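Local coordinates for protein maleate cis-trans isomerase (PDB 4FQ5) that probably isomerises maleate to fumarate by cis-trans rotation about the C2-C3 double bond, working as a homodimer of the maleate isomerase family, at residues Ala88-Ala102 and Val125-Ser138. The protein carries 1 engineered substitution. Numbering follows the deposited sequence.
Sequences ALELSDARVDVMGYA and VTENNDAATPIITS
Met-99 and Ile-136 alternate as donors and acceptors in a parallel ladder of hydrogen bonds: Met-99 N donates to Pro-134 O, Ile-136 N to Met-99 O at 2.8 Å, Tyr-101 N to Ile-136 O and Ser-138 N to Tyr-101 O. Apolar contacts follow on one face, where Met-99 runs alongside Ile-135, its CB 4.0 Å from Ile-135 CD1. With CG anti to the backbone N (chi1 -164°) and a bend at chi3, the Met-99 chain meets Thr-126 tip to tip, CE to CG2 3.7 Å. Leu-89 crosses Val-125 at nearly a right angle, packing helix 84-92 against helix 114-128. Strands 98-101 and 135-137, joined by a beta-alpha-beta crossover that includes helix 114-128, lie side by side in a four-stranded parallel sheet; Ala-102, just past strand 98-101, touches the bound maleate. Polar links join the loops leading into the two strands. Thr-133 OG1, bonded within 125-138 to Ala-131 O, accepts from a water shared with Val-96 O, while its CG2 packs against Val-96 O; an alanine here would probably leave that water without one anchor and open a gap beside Val-96. Arg-95 NH1 hydrogen-bonds in the guanidinium plane to the carbonyl O of Asp-130, C-prime residue of a Schellman motif ending helix 114-128, at 2.8 Å.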
ATOM      1  N   ALA A  88      11.132   6.871  27.527  1.00 26.33           N
ATOM      2  CA  ALA A  88      12.295   7.160  26.681  1.00 26.60           C
ATOM      3  C   ALA A  88      13.395   6.099  26.803  1.00 27.12           C
ATOM      4  O   ALA A  88      14.057   5.777  25.813  1.00 26.86           O
ATOM      5  CB  ALA A  88      12.852   8.548  26.971  1.00 26.55           C
ATOM      6  N   LEU A  89      13.594   5.569  28.015  1.00 27.66           N
ATOM      7  CA  LEU A  89      14.488   4.424  28.217  1.00 28.23           C
ATOM      8  C   LEU A  89      13.983   3.208  27.447  1.00 28.00           C
ATOM      9  O   LEU A  89      14.757   2.526  26.780  1.00 29.08           O
ATOM     10  CB  LEU A  89      14.630   4.072  29.707  1.00 28.70           C
ATOM     11  CG  LEU A  89      15.531   4.966  30.569  1.00 29.53           C
ATOM     12  CD1 LEU A  89      15.236   4.786  32.055  1.00 29.90           C
ATOM     13  CD2 LEU A  89      17.008   4.714  30.276  1.00 30.07           C
ATOM     14  N   GLU A  90      12.681   2.948  27.538  1.00 27.84           N
ATOM     15  CA  GLU A  90      12.069   1.820  26.839  1.00 28.11           C
ATOM     16  C   GLU A  90      12.279   1.888  25.326  1.00 27.47           C
ATOM     17  O   GLU A  90      12.648   0.893  24.697  1.00 27.86           O
ATOM     18  CB  GLU A  90      10.577   1.690  27.196  1.00 27.92           C
ATOM     19  CG  GLU A  90      10.353   1.125  28.595  1.00 29.50           C
ATOM     20  CD  GLU A  90       8.900   1.125  29.050  1.00 30.36           C
ATOM     21  OE1 GLU A  90       7.999   1.486  28.262  1.00 30.29           O
ATOM     22  OE2 GLU A  90       8.658   0.753  30.219  1.00 30.60           O
ATOM     23  N   LEU A  91      12.084   3.069  24.754  1.00 26.69           N
ATOM     24  CA  LEU A  91      12.173   3.226  23.305  1.00 26.16           C
ATOM     25  C   LEU A  91      13.609   3.336  22.803  1.00 26.44           C
ATOM     26  O   LEU A  91      13.905   2.880  21.694  1.00 26.99           O
ATOM     27  CB  LEU A  91      11.305   4.399  22.821  1.00 25.18           C
ATOM     28  CG  LEU A  91       9.788   4.160  22.936  1.00 24.81           C
ATOM     29  CD1 LEU A  91       9.014   5.435  22.645  1.00 24.65           C
ATOM     30  CD2 LEU A  91       9.330   3.027  22.021  1.00 24.47           C
ATOM     31  N   SER A  92      14.505   3.916  23.603  1.00 25.73           N
ATOM     32  CA  SER A  92      15.917   3.965  23.208  1.00 25.88           C
ATOM     33  C   SER A  92      16.619   2.602  23.336  1.00 26.31           C
ATOM     34  O   SER A  92      17.642   2.381  22.693  1.00 27.15           O
ATOM     35  CB  SER A  92      16.700   5.097  23.901  1.00 25.72           C
ATOM     36  OG  SER A  92      16.591   5.043  25.309  1.00 25.80           O
ATOM     37  N   ASP A  93      16.056   1.690  24.132  1.00 26.29           N
ATOM     38  CA  ASP A  93      16.492   0.284  24.126  1.00 27.04           C
ATOM     39  C   ASP A  93      16.359  -0.335  22.729  1.00 27.59           C
ATOM     40  O   ASP A  93      17.065  -1.290  22.398  1.00 28.85           O
ATOM     41  CB  ASP A  93      15.669  -0.556  25.110  1.00 26.93           C
ATOM     42  CG  ASP A  93      16.114  -0.400  26.572  1.00 27.92           C
ATOM     43  OD1 ASP A  93      17.058   0.355  26.875  1.00 27.90           O
ATOM     44  OD2 ASP A  93      15.490  -1.053  27.434  1.00 28.43           O
ATOM     45  N   ALA A  94      15.441   0.209  21.927  1.00 26.94           N
ATOM     46  CA  ALA A  94      15.200  -0.239  20.560  1.00 27.15           C
ATOM     47  C   ALA A  94      15.954   0.576  19.500  1.00 27.65           C
ATOM     48  O   ALA A  94      15.832   0.287  18.308  1.00 27.81           O
ATOM     49  CB  ALA A  94      13.700  -0.213  20.267  1.00 26.52           C
ATOM     50  N   ARG A  95      16.722   1.584  19.929  1.00 28.24           N
ATOM     51  CA  ARG A  95      17.499   2.463  19.021  1.00 29.19           C
ATOM     52  C   ARG A  95      16.633   3.064  17.905  1.00 28.70           C
ATOM     53  O   ARG A  95      16.947   3.025  16.717  1.00 27.98           O
ATOM     54  CB  ARG A  95      18.751   1.764  18.473  1.00 31.03           C
ATOM     55  CG  ARG A  95      19.759   1.400  19.559  1.00 33.45           C
ATOM     56  CD  ARG A  95      21.047   0.833  18.971  1.00 35.59           C
ATOM     57  NE  ARG A  95      21.791   1.844  18.225  1.00 38.88           N
ATOM     58  CZ  ARG A  95      22.561   2.781  18.781  1.00 40.30           C
ATOM     59  NH1 ARG A  95      22.703   2.846  20.105  1.00 39.91           N
ATOM     60  NH2 ARG A  95      23.187   3.657  18.010  1.00 40.60           N
ATOM     61  N   VAL A  96      15.516   3.608  18.347  1.00 28.65           N
ATOM     62  CA  VAL A  96      14.559   4.315  17.527  1.00 28.39           C
ATOM     63  C   VAL A  96      15.260   5.546  16.913  1.00 28.32           C
ATOM     64  O   VAL A  96      16.134   6.139  17.550  1.00 27.71           O
ATOM     65  CB  VAL A  96      13.360   4.619  18.456  1.00 29.04           C
ATOM     66  CG1 VAL A  96      13.098   6.101  18.645  1.00 29.22           C
ATOM     67  CG2 VAL A  96      12.144   3.784  18.084  1.00 28.33           C
ATOM     68  N   ASP A  97      14.931   5.888  15.664  1.00 28.04           N
ATOM     69  CA  ASP A  97      15.600   6.997  14.957  1.00 28.69           C
ATOM     70  C   ASP A  97      15.037   8.382  15.304  1.00 28.15           C
ATOM     71  O   ASP A  97      15.710   9.402  15.122  1.00 28.40           O
ATOM     72  CB  ASP A  97      15.565   6.779  13.436  1.00 29.54           C
ATOM     73  CG  ASP A  97      16.272   5.502  13.012  1.00 30.83           C
ATOM     74  OD1 ASP A  97      17.456   5.334  13.366  1.00 31.83           O
ATOM     75  OD2 ASP A  97      15.645   4.665  12.324  1.00 31.38           O
ATOM     76  N   VAL A  98      13.790   8.404  15.767  1.00 27.77           N
ATOM     77  CA  VAL A  98      13.130   9.612  16.268  1.00 27.16           C
ATOM     78  C   VAL A  98      12.174   9.171  17.335  1.00 26.35           C
ATOM     79  O   VAL A  98      11.646   8.058  17.267  1.00 25.82           O
ATOM     80  CB  VAL A  98      12.220  10.330  15.242  1.00 28.04           C
ATOM     81  CG1 VAL A  98      12.869  11.596  14.728  1.00 30.04           C
ATOM     82  CG2 VAL A  98      11.730   9.397  14.137  1.00 28.35           C
ATOM     83  N   MET A  99      11.900  10.070  18.272  1.00 25.60           N
ATOM     84  CA  MET A  99      11.001   9.782  19.373  1.00 26.34           C
ATOM     85  C   MET A  99      10.058  10.956  19.583  1.00 26.67           C
ATOM     86  O   MET A  99      10.500  12.091  19.781  1.00 27.10           O
ATOM     87  CB  MET A  99      11.810   9.509  20.643  1.00 26.91           C
ATOM     88  CG  MET A  99      11.012   8.827  21.739  1.00 26.69           C
ATOM     89  SD  MET A  99      12.017   8.520  23.201  1.00 28.03           S
ATOM     90  CE  MET A  99      13.355   7.565  22.484  1.00 26.78           C
ATOM     91  N   GLY A 100       8.758  10.675  19.531  1.00 26.80           N
ATOM     92  CA  GLY A 100       7.739  11.696  19.724  1.00 27.23           C
ATOM     93  C   GLY A 100       6.959  11.491  21.006  1.00 27.71           C
ATOM     94  O   GLY A 100       6.412  10.418  21.244  1.00 27.50           O
ATOM     95  N   TYR A 101       6.925  12.528  21.838  1.00 28.57           N
ATOM     96  CA  TYR A 101       6.078  12.562  23.026  1.00 28.61           C
ATOM     97  C   TYR A 101       4.727  13.071  22.548  1.00 28.19           C
ATOM     98  O   TYR A 101       4.600  14.229  22.142  1.00 28.48           O
ATOM     99  CB  TYR A 101       6.696  13.502  24.065  1.00 29.11           C
ATOM    100  CG  TYR A 101       5.998  13.609  25.408  1.00 29.43           C
ATOM    101  CD1 TYR A 101       6.627  13.165  26.569  1.00 30.49           C
ATOM    102  CD2 TYR A 101       4.733  14.198  25.531  1.00 30.06           C
ATOM    103  CE1 TYR A 101       6.015  13.280  27.815  1.00 30.85           C
ATOM    104  CE2 TYR A 101       4.107  14.309  26.769  1.00 30.42           C
ATOM    105  CZ  TYR A 101       4.758  13.855  27.911  1.00 30.78           C
ATOM    106  OH  TYR A 101       4.159  13.967  29.148  1.00 31.86           O
ATOM    107  N   ALA A 102       3.723  12.198  22.595  1.00 28.87           N
ATOM    108  CA  ALA A 102       2.435  12.447  21.937  1.00 29.78           C
ATOM    109  C   ALA A 102       1.501  13.485  22.588  1.00 30.56           C
ATOM    110  O   ALA A 102       0.827  14.230  21.880  1.00 31.43           O
ATOM    111  CB  ALA A 102       1.695  11.136  21.722  1.00 29.37           C
ATOM    112  N   VAL A 125      18.260  11.392  28.689  1.00 32.00           N
ATOM    113  CA  VAL A 125      17.921  10.018  29.052  1.00 31.14           C
ATOM    114  C   VAL A 125      18.354   9.038  27.950  1.00 31.24           C
ATOM    115  O   VAL A 125      18.950   8.000  28.248  1.00 31.62           O
ATOM    116  CB  VAL A 125      16.414   9.866  29.373  1.00 30.95           C
ATOM    117  CG1 VAL A 125      16.026   8.405  29.540  1.00 29.95           C
ATOM    118  CG2 VAL A 125      16.046  10.660  30.622  1.00 31.17           C
ATOM    119  N   THR A 126      18.081   9.373  26.685  1.00 31.02           N
ATOM    120  CA  THR A 126      18.444   8.478  25.576  1.00 31.02           C
ATOM    121  C   THR A 126      19.954   8.428  25.376  1.00 32.19           C
ATOM    122  O   THR A 126      20.513   7.362  25.098  1.00 31.80           O
ATOM    123  CB  THR A 126      17.749   8.822  24.234  1.00 29.71           C
ATOM    124  OG1 THR A 126      18.199  10.095  23.742  1.00 29.59           O
ATOM    125  CG2 THR A 126      16.237   8.818  24.386  1.00 28.82           C
ATOM    126  N   GLU A 127      20.594   9.587  25.518  1.00 33.89           N
ATOM    127  CA  GLU A 127      22.042   9.697  25.384  1.00 36.69           C
ATOM    128  C   GLU A 127      22.758   8.832  26.428  1.00 36.74           C
ATOM    129  O   GLU A 127      23.704   8.111  26.095  1.00 36.75           O
ATOM    130  CB  GLU A 127      22.478  11.157  25.484  1.00 39.21           C
ATOM    131  CG  GLU A 127      23.970  11.378  25.304  1.00 43.74           C
ATOM    132  CD  GLU A 127      24.362  12.846  25.349  1.00 48.88           C
ATOM    133  OE1 GLU A 127      23.477  13.712  25.538  1.00 49.39           O
ATOM    134  OE2 GLU A 127      25.569  13.133  25.192  1.00 52.83           O
ATOM    135  N   ASN A 128      22.286   8.880  27.674  1.00 36.61           N
ATOM    136  CA  ASN A 128      22.870   8.060  28.741  1.00 37.28           C
ATOM    137  C   ASN A 128      22.483   6.587  28.657  1.00 36.98           C
ATOM    138  O   ASN A 128      23.054   5.747  29.357  1.00 36.63           O
ATOM    139  CB  ASN A 128      22.551   8.644  30.120  1.00 39.20           C
ATOM    140  CG  ASN A 128      23.132  10.036  30.308  1.00 41.43           C
ATOM    141  OD1 ASN A 128      24.244  10.327  29.855  1.00 44.80           O
ATOM    142  ND2 ASN A 128      22.382  10.907  30.978  1.00 41.32           N
ATOM    143  N   ASN A 129      21.512   6.281  27.795  1.00 36.08           N
ATOM    144  CA  ASN A 129      21.163   4.902  27.458  1.00 35.95           C
ATOM    145  C   ASN A 129      21.867   4.467  26.165  1.00 36.83           C
ATOM    146  O   ASN A 129      21.503   3.462  25.540  1.00 37.35           O
ATOM    147  CB  ASN A 129      19.637   4.742  27.363  1.00 35.08           C
ATOM    148  CG  ASN A 129      19.196   3.285  27.286  1.00 35.30           C
ATOM    149  OD1 ASN A 129      18.179   2.969  26.665  1.00 35.16           O
ATOM    150  ND2 ASN A 129      19.952   2.395  27.915  1.00 34.09           N
ATOM    151  N   ASP A 130      22.873   5.252  25.775  1.00 38.06           N
ATOM    152  CA  ASP A 130      23.788   4.942  24.672  1.00 38.56           C
ATOM    153  C   ASP A 130      23.114   4.981  23.293  1.00 37.41           C
ATOM    154  O   ASP A 130      23.566   4.332  22.344  1.00 35.79           O
ATOM    155  CB  ASP A 130      24.500   3.601  24.916  1.00 41.75           C
ATOM    156  CG  ASP A 130      25.677   3.377  23.979  1.00 44.20           C
ATOM    157  OD1 ASP A 130      26.436   4.336  23.712  1.00 46.28           O
ATOM    158  OD2 ASP A 130      25.839   2.234  23.507  1.00 45.92           O
ATOM    159  N   ALA A 131      22.045   5.762  23.182  1.00 35.40           N
ATOM    160  CA  ALA A 131      21.325   5.875  21.916  1.00 34.79           C
ATOM    161  C   ALA A 131      20.671   7.248  21.766  1.00 34.12           C
ATOM    162  O   ALA A 131      19.443   7.354  21.742  1.00 33.89           O
ATOM    163  CB  ALA A 131      20.291   4.759  21.804  1.00 33.63           C
ATOM    164  N   ALA A 132      21.494   8.295  21.687  1.00 34.00           N
ATOM    165  CA  ALA A 132      21.000   9.664  21.528  1.00 34.57           C
ATOM    166  C   ALA A 132      20.038   9.746  20.343  1.00 33.93           C
ATOM    167  O   ALA A 132      20.369   9.318  19.238  1.00 35.09           O
ATOM    168  CB  ALA A 132      22.159  10.638  21.351  1.00 35.29           C
ATOM    169  N   THR A 133      18.849  10.289  20.588  1.00 33.47           N
ATOM    170  CA  THR A 133      17.775  10.312  19.599  1.00 32.96           C
ATOM    171  C   THR A 133      17.187  11.712  19.520  1.00 31.86           C
ATOM    172  O   THR A 133      16.983  12.340  20.560  1.00 31.52           O
ATOM    173  CB  THR A 133      16.634   9.371  20.022  1.00 32.65           C
ATOM    174  OG1 THR A 133      17.184   8.148  20.515  1.00 34.20           O
ATOM    175  CG2 THR A 133      15.716   9.080  18.858  1.00 32.15           C
ATOM    176  N   PRO A 134      16.888  12.200  18.299  1.00 30.98           N
ATOM    177  CA  PRO A 134      16.103  13.439  18.249  1.00 30.56           C
ATOM    178  C   PRO A 134      14.739  13.240  18.907  1.00 29.26           C
ATOM    179  O   PRO A 134      14.057  12.233  18.663  1.00 28.08           O
ATOM    180  CB  PRO A 134      15.968  13.740  16.748  1.00 30.94           C
ATOM    181  CG  PRO A 134      16.498  12.539  16.032  1.00 31.31           C
ATOM    182  CD  PRO A 134      17.396  11.801  16.975  1.00 31.65           C
ATOM    183  N   ILE A 135      14.379  14.190  19.761  1.00 28.61           N
ATOM    184  CA  ILE A 135      13.157  14.135  20.546  1.00 28.14           C
ATOM    185  C   ILE A 135      12.212  15.210  20.030  1.00 27.92           C
ATOM    186  O   ILE A 135      12.622  16.355  19.827  1.00 29.22           O
ATOM    187  CB  ILE A 135      13.438  14.383  22.050  1.00 28.71           C
ATOM    188  CG1 ILE A 135      14.530  13.431  22.581  1.00 29.37           C
ATOM    189  CG2 ILE A 135      12.152  14.308  22.871  1.00 28.11           C
ATOM    190  CD1 ILE A 135      14.112  11.980  22.754  1.00 28.41           C
ATOM    191  N   ILE A 136      10.966  14.825  19.786  1.00 27.49           N
ATOM    192  CA  ILE A 136       9.919  15.767  19.399  1.00 27.74           C
ATOM    193  C   ILE A 136       8.818  15.652  20.446  1.00 27.42           C
ATOM    194  O   ILE A 136       8.494  14.552  20.886  1.00 27.76           O
ATOM    195  CB  ILE A 136       9.369  15.483  17.968  1.00 27.89           C
ATOM    196  CG1 ILE A 136      10.330  16.012  16.896  1.00 28.40           C
ATOM    197  CG2 ILE A 136       8.052  16.207  17.720  1.00 27.12           C
ATOM    198  CD1 ILE A 136      11.466  15.086  16.531  1.00 29.66           C
ATOM    199  N   THR A 137       8.291  16.786  20.889  1.00 27.31           N
ATOM    200  CA  THR A 137       7.032  16.784  21.623  1.00 26.92           C
ATOM    201  C   THR A 137       5.965  17.380  20.710  1.00 26.61           C
ATOM    202  O   THR A 137       6.266  18.261  19.904  1.00 26.95           O
ATOM    203  CB  THR A 137       7.101  17.580  22.949  1.00 26.88           C
ATOM    204  OG1 THR A 137       7.224  18.978  22.670  1.00 27.69           O
ATOM    205  CG2 THR A 137       8.287  17.114  23.813  1.00 27.56           C
ATOM    206  N   SER A 138       4.737  16.884  20.835  1.00 27.06           N
ATOM    207  CA  SER A 138       3.569  17.429  20.131  1.00 28.01           C
ATOM    208  C   SER A 138       3.417  18.926  20.352  1.00 28.21           C
ATOM    209  O   SER A 138       3.102  19.673  19.420  1.00 28.09           O
ATOM    210  CB  SER A 138       2.301  16.758  20.641  1.00 28.73           C
ATOM    211  OG  SER A 138       2.283  15.408  20.242  1.00 34.81           O
TER
HETATM  212  O   HOH W   1      20.040   1.496  23.791  1.00 23.57           O
HETATM  213  O   HOH W   2      16.935   5.667  20.282  1.00 26.98           O